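Local coordinates for extracellular solute-binding protein, family 7 (Colwellia psychrerythraea, PDB 4PET), which probably serves as the periplasmic substrate-binding component of a TRAP transporter, and binds pyruvate together with a calcium ion, at residues M133-D138 and D322-E327. Sequence-based numbering, arbitrary orientation.
Sequences MKKVYD and DPMTAE
Lys135 reaches across to two side chains of 322-327, Met324 and Glu327. Its chain bends about the CG-CD bond (chi3 -83°) and again about CD-CE, which turns the ammonium group toward the carboxylate of Glu327. Lys135 NZ lies 3.4 Å from Glu327 OE2. This is a salt bridge with a weak hydrogen bond, and the two chains cross at about a right angle. Glu327 is extended, with CG anti to the backbone N, which carries its carboxylate out to the lysine. Lys135 CE also lies 3.9 Å from the methyl CE of Met324. Met324 is a selenomethionine, and its chain folds at both of its outer torsions.

The joined pieces are the C-terminal part of helix 129-137 and the first turn of helix 323-353, in a TRAP solute-binding protein of the DctP family. The helix segments run nearly antiparallel, at 160°, with axes 11.7 Å apart. At this spacing the contact is made by side chains alone, and 159 Å² is buried in all.

Val136 is the buried member of the contact. Val136 CG2 lies 4.2 Å from Met324 CG, an apolar touch at an oblique angle. The side chain of Val136 is about 11 Å from that of pyruvate-binding Tyr96. On the other side of the contact, Asp322 is the N-cap of helix 323-353. Asp322 OD2 accepts from Thr325 N at 3.1 Å, on the anti side and tilted 27° from the carboxylate plane. Asn104 binds both Asp322 OD2 and Thr325 OG1, tying this helix start to a neighbouring loop.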
loop_
_atom_site.group_PDB
_atom_site.type_symbol
_atom_site.label_atom_id
_atom_site.label_comp_id
_atom_site.label_asym_id
_atom_site.label_seq_id
_atom_site.Cartn_x
_atom_site.Cartn_y
_atom_site.Cartn_z
HETATM N N MSE A 133 -15.527 -7.315 9.782
HETATM C CA MSE A 133 -15.549 -8.450 8.894
HETATM C C MSE A 133 -15.728 -9.762 9.649
HETATM O O MSE A 133 -16.470 -10.656 9.207
HETATM C CB MSE A 133 -14.270 -8.487 8.040
HETATM C CG MSE A 133 -14.299 -9.631 7.060
HETATM SE SE MSE A 133 -13.043 -9.374 5.569
HETATM C CE MSE A 133 -11.452 -9.363 6.554
ATOM N N LYS A 134 -15.087 -9.843 10.804
ATOM C CA LYS A 134 -15.173 -11.010 11.681
ATOM C C LYS A 134 -16.612 -11.169 12.221
ATOM O O LYS A 134 -17.131 -12.293 12.316
ATOM C CB LYS A 134 -14.180 -10.833 12.844
ATOM C CG LYS A 134 -14.206 -11.939 13.899
ATOM C CD LYS A 134 -13.208 -11.617 15.033
ATOM C CE LYS A 134 -12.936 -12.825 15.882
ATOM N NZ LYS A 134 -14.166 -13.369 16.466
ATOM N N LYS A 135 -17.254 -10.044 12.559
ATOM C CA LYS A 135 -18.643 -10.098 13.057
ATOM C C LYS A 135 -19.604 -10.597 11.953
ATOM O O LYS A 135 -20.583 -11.257 12.239
ATOM C CB LYS A 135 -19.147 -8.735 13.556
ATOM C CG LYS A 135 -18.578 -8.264 14.857
ATOM C CD LYS A 135 -19.574 -7.358 15.615
ATOM C CE LYS A 135 -19.528 -5.904 15.118
ATOM N NZ LYS A 135 -19.056 -4.888 16.138
ATOM N N VAL A 136 -19.329 -10.275 10.701
ATOM C CA VAL A 136 -20.197 -10.728 9.607
ATOM C C VAL A 136 -19.941 -12.203 9.326
ATOM O O VAL A 136 -20.880 -12.978 9.197
ATOM C CB VAL A 136 -20.015 -9.864 8.322
ATOM C CG1 VAL A 136 -20.610 -10.559 7.090
ATOM C CG2 VAL A 136 -20.642 -8.467 8.547
ATOM N N TYR A 137 -18.671 -12.598 9.271
ATOM C CA TYR A 137 -18.313 -13.930 8.813
ATOM C C TYR A 137 -18.348 -15.025 9.870
ATOM O O TYR A 137 -18.521 -16.206 9.535
ATOM C CB TYR A 137 -16.928 -13.904 8.101
ATOM C CG TYR A 137 -17.041 -13.519 6.637
ATOM C CD1 TYR A 137 -17.283 -14.484 5.660
ATOM C CD2 TYR A 137 -16.922 -12.208 6.234
ATOM C CE1 TYR A 137 -17.399 -14.152 4.341
ATOM C CE2 TYR A 137 -17.044 -11.864 4.901
ATOM C CZ TYR A 137 -17.304 -12.843 3.959
ATOM O OH TYR A 137 -17.404 -12.540 2.605
ATOM N N ASP A 138 -18.206 -14.644 11.134
ATOM C CA ASP A 138 -18.202 -15.620 12.241
ATOM C C ASP A 138 -19.458 -16.447 12.269
ATOM O O ASP A 138 -19.436 -17.600 12.705
ATOM C CB ASP A 138 -18.092 -14.965 13.628
ATOM C CG ASP A 138 -16.636 -14.761 14.079
ATOM O OD1 ASP A 138 -15.705 -15.238 13.383
ATOM O OD2 ASP A 138 -16.429 -14.125 15.150
ATOM N N ASP A 322 -31.064 -2.766 7.903
ATOM C CA ASP A 322 -30.306 -3.691 8.738
ATOM C C ASP A 322 -29.288 -2.941 9.575
ATOM O O ASP A 322 -28.486 -2.177 9.038
ATOM C CB ASP A 322 -29.624 -4.752 7.862
ATOM C CG ASP A 322 -28.906 -5.809 8.676
ATOM O OD1 ASP A 322 -29.576 -6.644 9.308
ATOM O OD2 ASP A 322 -27.668 -5.822 8.676
ATOM N N PRO A 323 -29.304 -3.155 10.895
ATOM C CA PRO A 323 -28.412 -2.377 11.759
ATOM C C PRO A 323 -26.942 -2.720 11.551
ATOM O O PRO A 323 -26.092 -1.839 11.714
ATOM C CB PRO A 323 -28.860 -2.749 13.177
ATOM C CG PRO A 323 -30.213 -3.407 13.015
ATOM C CD PRO A 323 -30.196 -4.038 11.668
HETATM N N MSE A 324 -26.632 -3.958 11.174
HETATM C CA MSE A 324 -25.243 -4.309 10.887
HETATM C C MSE A 324 -24.738 -3.586 9.618
HETATM O O MSE A 324 -23.556 -3.178 9.546
HETATM C CB MSE A 324 -25.096 -5.824 10.720
HETATM C CG MSE A 324 -23.654 -6.274 10.437
HETATM SE SE MSE A 324 -22.363 -5.571 11.729
HETATM C CE MSE A 324 -22.975 -6.477 13.304
ATOM N N THR A 325 -25.623 -3.450 8.631
ATOM C CA THR A 325 -25.335 -2.677 7.416
ATOM C C THR A 325 -25.130 -1.203 7.739
ATOM O O THR A 325 -24.258 -0.538 7.179
ATOM C CB THR A 325 -26.484 -2.771 6.412
ATOM O OG1 THR A 325 -26.814 -4.151 6.193
ATOM C CG2 THR A 325 -26.099 -2.081 5.064
ATOM N N ALA A 326 -25.948 -0.675 8.642
ATOM C CA ALA A 326 -25.812 0.731 8.988
ATOM C C ALA A 326 -24.461 0.924 9.660
ATOM O O ALA A 326 -23.746 1.905 9.377
ATOM C CB ALA A 326 -26.981 1.203 9.874
ATOM N N GLU A 327 -24.084 -0.033 10.503
ATOM C CA GLU A 327 -22.846 0.069 11.245
ATOM C C GLU A 327 -21.670 0.011 10.296
ATOM O O GLU A 327 -20.716 0.802 10.401
ATOM C CB GLU A 327 -22.701 -1.038 12.304
ATOM C CG GLU A 327 -21.444 -0.823 13.159
ATOM C CD GLU A 327 -21.160 -1.924 14.192
ATOM O OE1 GLU A 327 -21.997 -2.835 14.390
ATOM O OE2 GLU A 327 -20.065 -1.878 14.801
#